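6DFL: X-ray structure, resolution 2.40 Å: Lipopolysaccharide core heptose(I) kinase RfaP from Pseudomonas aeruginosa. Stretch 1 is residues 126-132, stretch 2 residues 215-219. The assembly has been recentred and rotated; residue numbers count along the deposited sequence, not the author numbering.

Stretch 1 126-132: FSQDWRE
Stretch 2 215-219: LDIGL

Residues 126-132 and 215-219 belong to one chain and pack by van der Waals contact. No hydrogen bond crosses between them. About 299 Å² is buried, both sides summed.

Stretch 1 enters as the last part of a helix, with Phe126 at phi/psi -57/-36. Ser127 (-101/3) and Gln128 (-25/-51) follow, then Asp129 (-131/39). Trp130 (-66/-29) and Arg131 (-57/-39) turn again, and Glu132 is at -109/-25. Trp130 N donates to Ser127 O at 3.0 Å, which closes the turn. A weak bond of 3.3 Å runs from Glu132 N to Asp129 O. Stretch 2 has no regular helix or strand. Its phi/psi values are -68/-9, -122/23, -117/13, 75/39 and -75/120 from Leu215 to Leu219.

The register is set by Trp130 CA to Ile217 CA and Arg131 CA to Gly218 CA, both 5.2 Å. The numbering therefore rises together along the two stretches at this point.

Ile217 is the centre of the contact and the residue most covered by the other stretch. It is buried, with chi1 65° (p) and chi2 -177° (t), and its CA-to-CB bond points sideways. This places Ile217 CG2 3.2 Å from Ser127 OG, a tight approach. The CA-to-CB bond of Ser127 points toward stretch 2; chi1 is 63° (p). Its small side chain fits the buried site, and its hydroxyl is hydrogen-bonded elsewhere in the structure.

Trp130 is also buried, and its CA-to-CB bond points toward stretch 2. Chi1 is -81° (m) and chi2 is 6°. The indole CE3 lies 4.2 Å from Ile217 CB, an apolar contact. Trp130 CB is 3.4 Å from Ile217 O, and this oxygen sits at the ring edge, near its plane.

Arg131 is exposed and its CA-to-CB bond points sideways. Chi1 is -78° (m), chi2 -104° (between wells), chi3 -64° (m) and chi4 167°. The aliphatic part lies against the backbone of stretch 2: Arg131 CG is 3.2 Å from Asp216 O and 3.9 Å from Gly218 N. Asp216 has chi1 -167° (t) and chi2 58°, and the end of its side chain comes nearer to stretch 1. Arg131 NE to Asp216 OD1 is 4.4 Å, too long for a salt bridge. The oxygen lies well out of the guanidinium plane and no N-H points at it, so only the opposite charges attract.

Gly218 has a positive phi, which favours glycine. Phe126, Asp129 and Glu132 make no contact with stretch 2.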

ATOM      1  N   PHE A 126      -5.263  -4.784  10.815  1.00 79.16           N
ATOM      2  CA  PHE A 126      -6.476  -3.989  10.648  1.00 75.39           C
ATOM      3  C   PHE A 126      -7.494  -4.676   9.753  1.00 69.29           C
ATOM      4  O   PHE A 126      -8.696  -4.580   9.999  1.00 72.69           O
ATOM      5  CB  PHE A 126      -6.142  -2.623  10.084  1.00 71.63           C
ATOM      6  CG  PHE A 126      -7.289  -1.686  10.128  1.00 78.62           C
ATOM      7  CD1 PHE A 126      -7.651  -1.092  11.317  1.00 76.60           C
ATOM      8  CD2 PHE A 126      -8.026  -1.398   8.984  1.00 75.67           C
ATOM      9  CE1 PHE A 126      -8.720  -0.215  11.366  1.00 80.17           C
ATOM     10  CE2 PHE A 126      -9.088  -0.533   9.037  1.00 74.64           C
ATOM     11  CZ  PHE A 126      -9.434   0.065  10.226  1.00 74.57           C
ATOM     12  N   SER A 127      -7.043  -5.377   8.719  1.00 69.56           N
ATOM     13  CA  SER A 127      -7.945  -6.059   7.799  1.00 76.06           C
ATOM     14  C   SER A 127      -8.053  -7.557   8.072  1.00 81.86           C
ATOM     15  O   SER A 127      -8.742  -8.260   7.323  1.00 83.32           O
ATOM     16  CB  SER A 127      -7.498  -5.826   6.355  1.00 74.30           C
ATOM     17  OG  SER A 127      -6.213  -6.376   6.125  1.00 75.31           O
ATOM     18  N   GLN A 128      -7.375  -8.049   9.118  1.00 81.42           N
ATOM     19  CA  GLN A 128      -7.418  -9.429   9.600  1.00 84.93           C
ATOM     20  C   GLN A 128      -8.695 -10.183   9.251  1.00 85.81           C
ATOM     21  O   GLN A 128      -8.627 -11.295   8.719  1.00 84.91           O
ATOM     22  CB  GLN A 128      -7.251  -9.438  11.117  1.00 84.20           C
ATOM     23  CG  GLN A 128      -6.099 -10.252  11.635  1.00 90.89           C
ATOM     24  CD  GLN A 128      -5.882 -10.014  13.117  1.00 98.07           C
ATOM     25  OE1 GLN A 128      -6.468  -9.082  13.692  1.00 99.64           O
ATOM     26  NE2 GLN A 128      -5.051 -10.850  13.751  1.00 96.48           N
ATOM     27  N   ASP A 129      -9.855  -9.591   9.553  1.00 84.99           N
ATOM     28  CA  ASP A 129     -11.145 -10.272   9.473  1.00 87.77           C
ATOM     29  C   ASP A 129     -12.163  -9.448   8.709  1.00 88.33           C
ATOM     30  O   ASP A 129     -13.343  -9.408   9.060  1.00 86.55           O
ATOM     31  CB  ASP A 129     -11.671 -10.606  10.869  1.00 99.39           C
ATOM     32  CG  ASP A 129     -11.360  -9.516  11.888  1.00102.67           C
ATOM     33  OD1 ASP A 129     -11.695  -8.332  11.604  1.00 94.65           O
ATOM     34  OD2 ASP A 129     -10.788  -9.853  12.964  1.00102.15           O
ATOM     35  N   TRP A 130     -11.717  -8.781   7.642  1.00 89.50           N
ATOM     36  CA  TRP A 130     -12.647  -8.105   6.737  1.00 84.83           C
ATOM     37  C   TRP A 130     -13.537  -9.096   6.005  1.00 85.29           C
ATOM     38  O   TRP A 130     -14.663  -8.752   5.625  1.00 86.83           O
ATOM     39  CB  TRP A 130     -11.884  -7.260   5.719  1.00 83.35           C
ATOM     40  CG  TRP A 130     -11.445  -5.949   6.246  1.00 79.54           C
ATOM     41  CD1 TRP A 130     -11.546  -5.502   7.531  1.00 81.72           C
ATOM     42  CD2 TRP A 130     -10.823  -4.905   5.503  1.00 75.93           C
ATOM     43  NE1 TRP A 130     -11.017  -4.238   7.638  1.00 77.33           N
ATOM     44  CE2 TRP A 130     -10.575  -3.843   6.400  1.00 79.89           C
ATOM     45  CE3 TRP A 130     -10.452  -4.759   4.163  1.00 75.81           C
ATOM     46  CZ2 TRP A 130      -9.974  -2.650   5.997  1.00 76.76           C
ATOM     47  CZ3 TRP A 130      -9.848  -3.586   3.767  1.00 76.59           C
ATOM     48  CH2 TRP A 130      -9.611  -2.544   4.683  1.00 75.26           C
ATOM     49  N   ARG A 131     -13.044 -10.314   5.778  1.00 86.79           N
ATOM     50  CA  ARG A 131     -13.861 -11.328   5.127  1.00 88.69           C
ATOM     51  C   ARG A 131     -15.154 -11.562   5.894  1.00 92.71           C
ATOM     52  O   ARG A 131     -16.220 -11.717   5.288  1.00 94.71           O
ATOM     53  CB  ARG A 131     -13.065 -12.621   4.988  1.00 93.20           C
ATOM     54  CG  ARG A 131     -12.063 -12.615   3.850  1.00 92.20           C
ATOM     55  CD  ARG A 131     -12.582 -13.422   2.680  1.00 96.17           C
ATOM     56  NE  ARG A 131     -12.744 -14.829   3.038  1.00103.46           N
ATOM     57  CZ  ARG A 131     -13.404 -15.719   2.302  1.00114.71           C
ATOM     58  NH1 ARG A 131     -13.978 -15.352   1.157  1.00111.15           N
ATOM     59  NH2 ARG A 131     -13.499 -16.976   2.715  1.00109.71           N
ATOM     60  N   GLU A 132     -15.085 -11.544   7.231  1.00 93.68           N
ATOM     61  CA  GLU A 132     -16.240 -11.827   8.073  1.00 96.69           C
ATOM     62  C   GLU A 132     -16.784 -10.611   8.806  1.00 93.26           C
ATOM     63  O   GLU A 132     -17.966 -10.608   9.162  1.00 98.74           O
ATOM     64  CB  GLU A 132     -15.891 -12.912   9.107  1.00104.08           C
ATOM     65  CG  GLU A 132     -17.068 -13.404   9.969  1.00111.51           C
ATOM     66  CD  GLU A 132     -17.873 -14.528   9.317  1.00115.71           C
ATOM     67  OE1 GLU A 132     -17.880 -14.618   8.067  1.00114.87           O
ATOM     68  OE2 GLU A 132     -18.493 -15.326  10.063  1.00116.56           O
ATOM     69  N   LEU A 215      -4.571 -11.245  -0.358  1.00 68.59           N
ATOM     70  CA  LEU A 215      -5.524 -12.170  -0.966  1.00 72.55           C
ATOM     71  C   LEU A 215      -6.676 -12.571  -0.056  1.00 74.70           C
ATOM     72  O   LEU A 215      -7.629 -13.193  -0.542  1.00 77.36           O
ATOM     73  CB  LEU A 215      -4.808 -13.435  -1.423  1.00 66.31           C
ATOM     74  CG  LEU A 215      -3.681 -13.154  -2.405  1.00 72.78           C
ATOM     75  CD1 LEU A 215      -3.002 -14.440  -2.803  1.00 71.15           C
ATOM     76  CD2 LEU A 215      -4.220 -12.369  -3.644  1.00 62.24           C
ATOM     77  N   ASP A 216      -6.642 -12.214   1.224  1.00 71.59           N
ATOM     78  CA  ASP A 216      -7.563 -12.781   2.196  1.00 82.13           C
ATOM     79  C   ASP A 216      -8.394 -11.716   2.900  1.00 80.55           C
ATOM     80  O   ASP A 216      -8.889 -11.945   4.004  1.00 84.12           O
ATOM     81  CB  ASP A 216      -6.776 -13.622   3.211  1.00 89.38           C
ATOM     82  CG  ASP A 216      -7.664 -14.485   4.062  1.00 92.37           C
ATOM     83  OD1 ASP A 216      -8.405 -15.315   3.489  1.00 97.44           O
ATOM     84  OD2 ASP A 216      -7.628 -14.319   5.301  1.00 95.92           O
ATOM     85  N   ILE A 217      -8.569 -10.548   2.297  1.00 74.08           N
ATOM     86  CA  ILE A 217      -9.304  -9.485   2.954  1.00 72.81           C
ATOM     87  C   ILE A 217     -10.565  -9.109   2.184  1.00 75.60           C
ATOM     88  O   ILE A 217     -11.189  -8.084   2.484  1.00 75.59           O
ATOM     89  CB  ILE A 217      -8.409  -8.263   3.189  1.00 75.93           C
ATOM     90  CG1 ILE A 217      -7.970  -7.660   1.844  1.00 73.01           C
ATOM     91  CG2 ILE A 217      -7.209  -8.632   4.053  1.00 66.59           C
ATOM     92  CD1 ILE A 217      -7.045  -6.500   2.001  1.00 66.73           C
ATOM     93  N   GLY A 218     -10.971  -9.923   1.216  1.00 74.04           N
ATOM     94  CA  GLY A 218     -12.207  -9.644   0.508  1.00 75.62           C
ATOM     95  C   GLY A 218     -12.117  -8.512  -0.495  1.00 79.42           C
ATOM     96  O   GLY A 218     -13.054  -7.713  -0.615  1.00 78.31           O
ATOM     97  N   LEU A 219     -11.010  -8.414  -1.221  1.00 78.11           N
ATOM     98  CA  LEU A 219     -10.924  -7.438  -2.298  1.00 68.95           C
ATOM     99  C   LEU A 219     -11.733  -7.945  -3.477  1.00 73.78           C
ATOM    100  O   LEU A 219     -11.431  -9.008  -4.035  1.00 67.27           O
ATOM    101  CB  LEU A 219      -9.476  -7.198  -2.714  1.00 63.01           C
ATOM    102  CG  LEU A 219      -8.516  -6.652  -1.648  1.00 65.68           C
ATOM    103  CD1 LEU A 219      -7.122  -6.454  -2.189  1.00 63.51           C
ATOM    104  CD2 LEU A 219      -9.012  -5.382  -1.019  1.00 65.89           C
TER